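PDB 3LW9: invasion protein InvA from Salmonella enterica subsp. enterica serovar Typhimurium, which takes part in invasion of the intestinal epithelium as an inner-membrane type III secretion protein, this chain being a piece of its cytoplasmic domain. Local coordinates for residues I6-K11 against V55-E60; F66-D71 against L121-H126. The protein carries 2 engineered substitutions. All coordinates share one frame; numbering follows the deposited sequence.

Interactions 1 and 2 lie about 14 Å apart, centre to centre, and follow one another along the chain. Both reach the same mixed four-stranded sheet: interaction 1 pairs its two central strands, 5-9 and 53-58, whereas interaction 2 sets the end of an outermost strand, 61-67, and the loop after it, against the long helix 120-151. Strands 53-58 and 61-67 are adjacent and antiparallel, so the two contacts meet at neighbouring strands. Side chains bridge them directly, with Leu56 CB 4.2 Å from Phe66 CE2 and Pro10 CD 4.1 Å from Phe70 CE2. Backbone hydrogen bonds dominate the first contact, apolar side chains the second.

Interaction 1 of 2, residues I6-K11 against V55-E60; sequences ILLVPK and VLLINE
Ile6 and Leu57 face each other as a hydrogen-bonded antiparallel pair and exchange both backbone bonds. Ile6 N donates to Leu57 O at 2.9 Å, almost straight at 178°. The return bond, from Leu57 N to Ile6 O, measures 2.8 Å. Two residues on, Leu8 and Val55 repeat the paired bonds: Leu8 N reaches Val55 O at 2.9 Å on a more bent path (146° at the hydrogen), while Val55 N returns to Leu8 O at 3.0 Å. Val55 O also takes a CA-H...O contact from Leu7 CA at 3.3 Å, and Ile6 O likewise accepts one from Leu56 CA, so both acceptors have a second, weaker donor. Between these two bonded pairs, Leu7 and Leu56 form a non-hydrogen-bonded pair; the N and O of each face away from the other, toward the neighbouring strands.

The side chains alternate. Ile6, Leu8, Val55 and Leu57 share one face, where Ile6 CB sits 3.9 Å from Leu57 CB. Leu8 turns CD2 to Val55 CB and CD1 to Leu57, crossing the latter at about a right angle. Its CD1 comes within 3.4 Å of Leu57 CD1, a tightness best treated as doubtful because Leu8 chi2 (31°) is far from a staggered value. On the buried other face Leu7 CD2 touches Leu56 CD1 at 3.8 Å.

The outward N-H and C=O groups complete the mixed sheet: Leu7 bonds to Leu42 and Arg44 of the parallel strand 41-45, and Leu56 to Val63 of the antiparallel strand 61-67. Strands 5-9 and 53-58 are thus its central pair, with helices 14-19 and 22-34 in the beta-alpha-beta crossover from 5-9 to 41-45.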
ATOM      1  N   ILE A   6     -12.682  -2.462   5.318  1.00 34.28           N
ATOM      2  CA  ILE A   6     -13.211  -1.115   5.506  1.00 33.77           C
ATOM      3  C   ILE A   6     -12.113  -0.086   5.245  1.00 32.93           C
ATOM      4  O   ILE A   6     -11.019  -0.235   5.733  1.00 31.89           O
ATOM      5  CB  ILE A   6     -13.723  -0.879   6.952  1.00 35.57           C
ATOM      6  CG1 ILE A   6     -14.761  -1.927   7.392  1.00 38.42           C
ATOM      7  CG2 ILE A   6     -14.273   0.532   7.106  1.00 37.05           C
ATOM      8  CD1 ILE A   6     -15.940  -2.057   6.514  1.00 39.92           C
ATOM      9  N   LEU A   7     -12.412   0.938   4.451  1.00 31.62           N
ATOM     10  CA  LEU A   7     -11.504   2.038   4.260  1.00 31.68           C
ATOM     11  C   LEU A   7     -12.142   3.276   4.861  1.00 31.78           C
ATOM     12  O   LEU A   7     -13.182   3.743   4.356  1.00 33.63           O
ATOM     13  CB  LEU A   7     -11.252   2.277   2.789  1.00 31.48           C
ATOM     14  CG  LEU A   7     -10.615   1.154   1.967  1.00 34.22           C
ATOM     15  CD1 LEU A   7     -10.481   1.608   0.499  1.00 36.47           C
ATOM     16  CD2 LEU A   7      -9.263   0.776   2.552  1.00 32.81           C
ATOM     17  N   LEU A   8     -11.522   3.768   5.930  1.00 32.95           N
ATOM     18  CA  LEU A   8     -11.788   5.104   6.483  1.00 33.70           C
ATOM     19  C   LEU A   8     -11.157   6.134   5.559  1.00 33.23           C
ATOM     20  O   LEU A   8      -9.931   6.082   5.297  1.00 33.03           O
ATOM     21  CB  LEU A   8     -11.181   5.255   7.851  1.00 35.51           C
ATOM     22  CG  LEU A   8     -11.829   4.544   9.043  1.00 39.48           C
ATOM     23  CD1 LEU A   8     -12.467   3.278   8.607  1.00 42.63           C
ATOM     24  CD2 LEU A   8     -10.865   4.328  10.173  1.00 41.20           C
ATOM     25  N   VAL A   9     -11.989   7.061   5.096  1.00 32.20           N
ATOM     26  CA  VAL A   9     -11.583   8.058   4.141  1.00 31.46           C
ATOM     27  C   VAL A   9     -11.949   9.465   4.614  1.00 32.58           C
ATOM     28  O   VAL A   9     -12.807   9.638   5.510  1.00 32.01           O
ATOM     29  CB  VAL A   9     -12.163   7.780   2.744  1.00 31.04           C
ATOM     30  CG1 VAL A   9     -11.749   6.388   2.234  1.00 31.87           C
ATOM     31  CG2 VAL A   9     -13.686   7.917   2.731  1.00 31.29           C
ATOM     32  N   PRO A  10     -11.296  10.488   4.030  1.00 31.75           N
ATOM     33  CA  PRO A  10     -11.621  11.822   4.507  1.00 31.76           C
ATOM     34  C   PRO A  10     -13.031  12.178   4.153  1.00 32.05           C
ATOM     35  O   PRO A  10     -13.517  11.817   3.081  1.00 29.25           O
ATOM     36  CB  PRO A  10     -10.622  12.713   3.785  1.00 31.94           C
ATOM     37  CG  PRO A  10      -9.446  11.767   3.512  1.00 31.20           C
ATOM     38  CD  PRO A  10     -10.082  10.486   3.176  1.00 31.07           C
ATOM     39  N   LYS A  11     -13.708  12.876   5.057  1.00 34.34           N
ATOM     40  CA  LYS A  11     -15.124  13.146   4.842  1.00 35.50           C
ATOM     41  C   LYS A  11     -15.318  13.919   3.552  1.00 34.89           C
ATOM     42  O   LYS A  11     -16.290  13.707   2.851  1.00 35.04           O
ATOM     43  CB  LYS A  11     -15.729  13.926   6.009  1.00 38.82           C
ATOM     44  CG  LYS A  11     -15.906  13.091   7.229  1.00 42.10           C
ATOM     45  CD  LYS A  11     -16.732  13.793   8.302  1.00 46.96           C
ATOM     46  CE  LYS A  11     -16.784  12.941   9.570  1.00 48.70           C
ATOM     47  NZ  LYS A  11     -17.199  13.673  10.804  1.00 52.67           N
ATOM     48  N   VAL A  55      -7.363   4.819   6.110  1.00 31.93           N
ATOM     49  CA  VAL A  55      -7.083   3.731   7.047  1.00 32.39           C
ATOM     50  C   VAL A  55      -7.785   2.442   6.590  1.00 31.55           C
ATOM     51  O   VAL A  55      -8.981   2.423   6.280  1.00 32.69           O
ATOM     52  CB  VAL A  55      -7.436   4.121   8.493  1.00 32.95           C
ATOM     53  CG1 VAL A  55      -7.077   2.969   9.449  1.00 34.55           C
ATOM     54  CG2 VAL A  55      -6.689   5.377   8.881  1.00 34.28           C
ATOM     55  N   LEU A  56      -7.012   1.368   6.477  1.00 30.99           N
ATOM     56  CA  LEU A  56      -7.540   0.056   6.174  1.00 31.22           C
ATOM     57  C   LEU A  56      -7.839  -0.707   7.451  1.00 32.48           C
ATOM     58  O   LEU A  56      -6.945  -0.938   8.244  1.00 30.86           O
ATOM     59  CB  LEU A  56      -6.529  -0.740   5.360  1.00 31.80           C
ATOM     60  CG  LEU A  56      -6.855  -2.212   5.048  1.00 35.95           C
ATOM     61  CD1 LEU A  56      -8.170  -2.426   4.327  1.00 38.79           C
ATOM     62  CD2 LEU A  56      -5.705  -2.793   4.259  1.00 37.84           C
ATOM     63  N   LEU A  57      -9.105  -1.055   7.639  1.00 33.92           N
ATOM     64  CA  LEU A  57      -9.512  -1.944   8.703  1.00 36.11           C
ATOM     65  C   LEU A  57      -9.896  -3.291   8.124  1.00 37.92           C
ATOM     66  O   LEU A  57     -10.618  -3.388   7.121  1.00 36.88           O
ATOM     67  CB  LEU A  57     -10.720  -1.395   9.450  1.00 36.87           C
ATOM     68  CG  LEU A  57     -10.743   0.113   9.740  1.00 38.99           C
ATOM     69  CD1 LEU A  57     -12.054   0.449  10.479  1.00 41.74           C
ATOM     70  CD2 LEU A  57      -9.503   0.501  10.561  1.00 40.96           C
ATOM     71  N   ILE A  58      -9.473  -4.344   8.815  1.00 40.08           N
ATOM     72  CA  ILE A  58     -10.028  -5.669   8.579  1.00 42.99           C
ATOM     73  C   ILE A  58     -10.485  -6.272   9.884  1.00 44.56           C
ATOM     74  O   ILE A  58      -9.737  -6.276  10.866  1.00 44.51           O
ATOM     75  CB  ILE A  58      -8.989  -6.535   7.858  1.00 43.96           C
ATOM     76  CG1 ILE A  58      -8.894  -6.055   6.398  1.00 45.33           C
ATOM     77  CG2 ILE A  58      -9.311  -7.997   8.002  1.00 47.48           C
ATOM     78  CD1 ILE A  58      -8.334  -7.060   5.426  1.00 47.33           C
ATOM     79  N   ASN A  59     -11.732  -6.739   9.909  1.00 46.11           N
ATOM     80  CA  ASN A  59     -12.375  -7.206  11.116  1.00 47.77           C
ATOM     81  C   ASN A  59     -12.338  -6.163  12.242  1.00 47.90           C
ATOM     82  O   ASN A  59     -12.200  -6.517  13.402  1.00 48.75           O
ATOM     83  CB  ASN A  59     -11.719  -8.526  11.572  1.00 48.94           C
ATOM     84  CG  ASN A  59     -12.672  -9.441  12.290  1.00 50.52           C
ATOM     85  OD1 ASN A  59     -13.797  -9.626  11.853  1.00 54.38           O
ATOM     86  ND2 ASN A  59     -12.214 -10.057  13.377  1.00 50.03           N
ATOM     87  N   GLU A  60     -12.477  -4.892  11.865  1.00 47.13           N
ATOM     88  CA  GLU A  60     -12.448  -3.732  12.760  1.00 47.03           C
ATOM     89  C   GLU A  60     -11.099  -3.470  13.450  1.00 45.70           C
ATOM     90  O   GLU A  60     -11.022  -2.676  14.390  1.00 46.89           O
ATOM     91  CB  GLU A  60     -13.581  -3.779  13.782  1.00 49.98           C
ATOM     92  CG  GLU A  60     -15.006  -3.770  13.165  1.00 52.74           C
ATOM     93  CD  GLU A  60     -15.322  -2.535  12.308  1.00 56.23           C
ATOM     94  OE1 GLU A  60     -14.707  -1.458  12.512  1.00 59.13           O
ATOM     95  OE2 GLU A  60     -16.215  -2.639  11.425  1.00 58.27           O
TER

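Interaction 2 of 2, residues F66-D71 against L121-H126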
ATOM      1  N   PHE A  66      -2.542   4.703   4.817  1.00 32.81           N
ATOM      2  CA  PHE A  66      -1.914   5.134   3.561  1.00 33.72           C
ATOM      3  C   PHE A  66      -1.976   6.660   3.430  1.00 33.85           C
ATOM      4  O   PHE A  66      -2.938   7.312   3.901  1.00 36.20           O
ATOM      5  CB  PHE A  66      -2.605   4.508   2.338  1.00 32.39           C
ATOM      6  CG  PHE A  66      -2.831   3.021   2.440  1.00 34.91           C
ATOM      7  CD1 PHE A  66      -1.778   2.156   2.680  1.00 34.11           C
ATOM      8  CD2 PHE A  66      -4.100   2.476   2.267  1.00 35.98           C
ATOM      9  CE1 PHE A  66      -1.972   0.783   2.763  1.00 36.73           C
ATOM     10  CE2 PHE A  66      -4.294   1.106   2.336  1.00 38.78           C
ATOM     11  CZ  PHE A  66      -3.221   0.255   2.624  1.00 37.08           C
ATOM     12  N   THR A  67      -0.971   7.219   2.775  1.00 32.86           N
ATOM     13  CA  THR A  67      -0.937   8.610   2.424  1.00 31.48           C
ATOM     14  C   THR A  67      -1.003   8.642   0.910  1.00 30.76           C
ATOM     15  O   THR A  67      -0.083   8.214   0.208  1.00 28.69           O
ATOM     16  CB  THR A  67       0.290   9.326   2.984  1.00 32.91           C
ATOM     17  OG1 THR A  67       0.246   9.288   4.412  1.00 34.03           O
ATOM     18  CG2 THR A  67       0.316  10.771   2.552  1.00 32.61           C
ATOM     19  N   VAL A  68      -2.122   9.113   0.401  1.00 29.56           N
ATOM     20  CA  VAL A  68      -2.334   9.158  -1.038  1.00 29.91           C
ATOM     21  C   VAL A  68      -2.821  10.552  -1.300  1.00 29.66           C
ATOM     22  O   VAL A  68      -3.760  11.023  -0.633  1.00 30.25           O
ATOM     23  CB  VAL A  68      -3.333   8.069  -1.497  1.00 31.27           C
ATOM     24  CG1 VAL A  68      -4.010   8.479  -2.785  1.00 33.27           C
ATOM     25  CG2 VAL A  68      -2.604   6.745  -1.658  1.00 32.89           C
ATOM     26  N   TYR A  69      -2.176  11.258  -2.229  1.00 28.52           N
ATOM     27  CA  TYR A  69      -2.579  12.618  -2.533  1.00 27.86           C
ATOM     28  C   TYR A  69      -3.590  12.618  -3.667  1.00 27.98           C
ATOM     29  O   TYR A  69      -3.239  12.563  -4.869  1.00 27.87           O
ATOM     30  CB  TYR A  69      -1.345  13.504  -2.897  1.00 28.66           C
ATOM     31  CG  TYR A  69      -0.484  13.812  -1.696  1.00 29.43           C
ATOM     32  CD1 TYR A  69      -0.786  14.890  -0.879  1.00 34.14           C
ATOM     33  CD2 TYR A  69       0.608  13.023  -1.353  1.00 29.55           C
ATOM     34  CE1 TYR A  69      -0.058  15.172   0.216  1.00 33.28           C
ATOM     35  CE2 TYR A  69       1.372  13.304  -0.210  1.00 30.58           C
ATOM     36  CZ  TYR A  69       1.018  14.388   0.554  1.00 35.52           C
ATOM     37  OH  TYR A  69       1.714  14.717   1.671  1.00 40.27           O
ATOM     38  N   PHE A  70      -4.851  12.730  -3.276  1.00 28.89           N
ATOM     39  CA  PHE A  70      -5.959  12.597  -4.193  1.00 28.58           C
ATOM     40  C   PHE A  70      -5.887  13.526  -5.367  1.00 28.97           C
ATOM     41  O   PHE A  70      -6.376  13.187  -6.446  1.00 28.60           O
ATOM     42  CB  PHE A  70      -7.280  12.794  -3.438  1.00 29.59           C
ATOM     43  CG  PHE A  70      -7.558  11.712  -2.467  1.00 30.55           C
ATOM     44  CD1 PHE A  70      -7.900  10.431  -2.899  1.00 33.79           C
ATOM     45  CD2 PHE A  70      -7.471  11.960  -1.100  1.00 31.69           C
ATOM     46  CE1 PHE A  70      -8.139   9.443  -1.978  1.00 35.01           C
ATOM     47  CE2 PHE A  70      -7.739  10.970  -0.187  1.00 33.91           C
ATOM     48  CZ  PHE A  70      -8.053   9.711  -0.622  1.00 32.22           C
ATOM     49  N   ASP A  71      -5.299  14.713  -5.200  1.00 28.72           N
ATOM     50  CA  ASP A  71      -5.312  15.613  -6.335  1.00 29.30           C
ATOM     51  C   ASP A  71      -4.006  15.567  -7.129  1.00 27.94           C
ATOM     52  O   ASP A  71      -3.870  16.254  -8.111  1.00 29.28           O
ATOM     53  CB  ASP A  71      -5.618  17.021  -5.890  1.00 30.90           C
ATOM     54  CG  ASP A  71      -6.977  17.132  -5.221  1.00 35.45           C
ATOM     55  OD1 ASP A  71      -7.892  16.421  -5.667  1.00 33.97           O
ATOM     56  OD2 ASP A  71      -7.123  17.943  -4.273  1.00 37.14           O
ATOM     57  N   LEU A 121      -5.988   6.992  -7.306  1.00 32.18           N
ATOM     58  CA  LEU A 121      -6.820   5.822  -7.063  1.00 31.63           C
ATOM     59  C   LEU A 121      -6.059   4.548  -7.435  1.00 28.92           C
ATOM     60  O   LEU A 121      -6.168   3.504  -6.751  1.00 28.05           O
ATOM     61  CB  LEU A 121      -8.185   5.974  -7.759  1.00 33.97           C
ATOM     62  CG  LEU A 121      -9.056   7.169  -7.270  1.00 36.90           C
ATOM     63  CD1 LEU A 121     -10.552   6.983  -7.574  1.00 40.90           C
ATOM     64  CD2 LEU A 121      -8.871   7.485  -5.756  1.00 42.73           C
ATOM     65  N   ASP A 122      -5.265   4.631  -8.498  1.00 27.71           N
ATOM     66  CA  ASP A 122      -4.434   3.526  -8.895  1.00 27.68           C
ATOM     67  C   ASP A 122      -3.361   3.297  -7.836  1.00 27.74           C
ATOM     68  O   ASP A 122      -2.990   2.170  -7.576  1.00 26.11           O
ATOM     69  CB  ASP A 122      -3.839   3.743 -10.272  1.00 28.30           C
ATOM     70  CG  ASP A 122      -4.862   3.558 -11.387  1.00 32.76           C
ATOM     71  OD1 ASP A 122      -5.886   2.886 -11.169  1.00 33.95           O
ATOM     72  OD2 ASP A 122      -4.626   4.055 -12.490  1.00 32.84           O
ATOM     73  N   GLU A 123      -2.858   4.371  -7.236  1.00 28.35           N
ATOM     74  CA  GLU A 123      -1.822   4.222  -6.191  1.00 29.09           C
ATOM     75  C   GLU A 123      -2.444   3.647  -4.909  1.00 29.29           C
ATOM     76  O   GLU A 123      -1.832   2.834  -4.225  1.00 30.84           O
ATOM     77  CB  GLU A 123      -1.125   5.547  -5.918  1.00 30.93           C
ATOM     78  CG  GLU A 123      -0.047   5.494  -4.817  1.00 32.29           C
ATOM     79  CD  GLU A 123       1.148   4.646  -5.177  1.00 35.78           C
ATOM     80  OE1 GLU A 123       1.242   4.131  -6.308  1.00 36.25           O
ATOM     81  OE2 GLU A 123       2.013   4.486  -4.297  1.00 33.70           O
ATOM     82  N   LEU A 124      -3.669   4.066  -4.596  1.00 30.66           N
ATOM     83  CA  LEU A 124      -4.382   3.499  -3.455  1.00 31.47           C
ATOM     84  C   LEU A 124      -4.552   1.992  -3.632  1.00 30.57           C
ATOM     85  O   LEU A 124      -4.270   1.219  -2.713  1.00 30.25           O
ATOM     86  CB  LEU A 124      -5.705   4.204  -3.241  1.00 33.01           C
ATOM     87  CG  LEU A 124      -6.595   3.855  -2.044  1.00 37.64           C
ATOM     88  CD1 LEU A 124      -5.863   4.044  -0.687  1.00 37.63           C
ATOM     89  CD2 LEU A 124      -7.797   4.771  -2.113  1.00 39.95           C
ATOM     90  N   TYR A 125      -4.976   1.554  -4.834  1.00 30.77           N
ATOM     91  CA  TYR A 125      -5.041   0.124  -5.127  1.00 29.79           C
ATOM     92  C   TYR A 125      -3.686  -0.544  -4.924  1.00 28.14           C
ATOM     93  O   TYR A 125      -3.568  -1.613  -4.292  1.00 28.47           O
ATOM     94  CB  TYR A 125      -5.587  -0.170  -6.555  1.00 31.09           C
ATOM     95  CG  TYR A 125      -5.357  -1.605  -6.933  1.00 30.51           C
ATOM     96  CD1 TYR A 125      -6.124  -2.597  -6.379  1.00 32.06           C
ATOM     97  CD2 TYR A 125      -4.340  -1.973  -7.799  1.00 32.74           C
ATOM     98  CE1 TYR A 125      -5.931  -3.905  -6.682  1.00 32.06           C
ATOM     99  CE2 TYR A 125      -4.119  -3.282  -8.118  1.00 33.20           C
ATOM    100  CZ  TYR A 125      -4.918  -4.252  -7.565  1.00 34.49           C
ATOM    101  OH  TYR A 125      -4.716  -5.577  -7.858  1.00 39.82           O
ATOM    102  N   HIS A 126      -2.646   0.089  -5.451  1.00 28.51           N
ATOM    103  CA  HIS A 126      -1.292  -0.414  -5.324  1.00 28.84           C
ATOM    104  C   HIS A 126      -0.913  -0.577  -3.827  1.00 29.08           C
ATOM    105  O   HIS A 126      -0.429  -1.635  -3.437  1.00 29.64           O
ATOM    106  CB  HIS A 126      -0.313   0.493  -6.060  1.00 30.10           C
ATOM    107  CG  HIS A 126       1.120   0.185  -5.788  1.00 32.31           C
ATOM    108  ND1 HIS A 126       1.755  -0.935  -6.281  1.00 35.07           N
ATOM    109  CD2 HIS A 126       2.048   0.860  -5.068  1.00 36.52           C
ATOM    110  CE1 HIS A 126       3.016  -0.935  -5.876  1.00 37.31           C
ATOM    111  NE2 HIS A 126       3.224   0.156  -5.159  1.00 36.21           N
TER
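The N-terminal turns of the long helix 120-151 pack against the end of edge strand 61-67 and the loop that leaves it, through three apolar meetings: Phe66 with Leu124, Val68 with Leu124 and Glu123, and Phe70 with Leu121. The Phe66 side chain meets that of Leu124 at about a right angle, ring atom CD2 lying 3.8 Å from Leu124 CD1. Leu124 CG stands anti to the backbone N (chi1 -176°), and CD1 is the branch carried to the ring. Val68 projects toward the helix and rests CG2 on the backbone of Leu124, 4.1 Å from its CA. The same methyl lies 4.3 Å from Glu123 CG, so it meets the aliphatic part of that acid. Farther along the loop, Leu121 CD2 comes to the edge of the Phe70 ring, near its plane, 4.2 Å from CD1. One face of this ring carries Val68 O, offset toward the rim. Around the contact, Phe66 also reaches Cys127 and Thr131 of the same helix, and Leu124 touches Leu22 of helix 22-34.

With no polar bond between the segments, the contact probably rests on burial of apolar surface and van der Waals packing. Its one charged participant, Glu123, is buried, but Arg118 and Arg74 each take one carboxylate oxygen in a salt bridge. These two cations probably stabilise the ionised acid, while its CG packs against Val68.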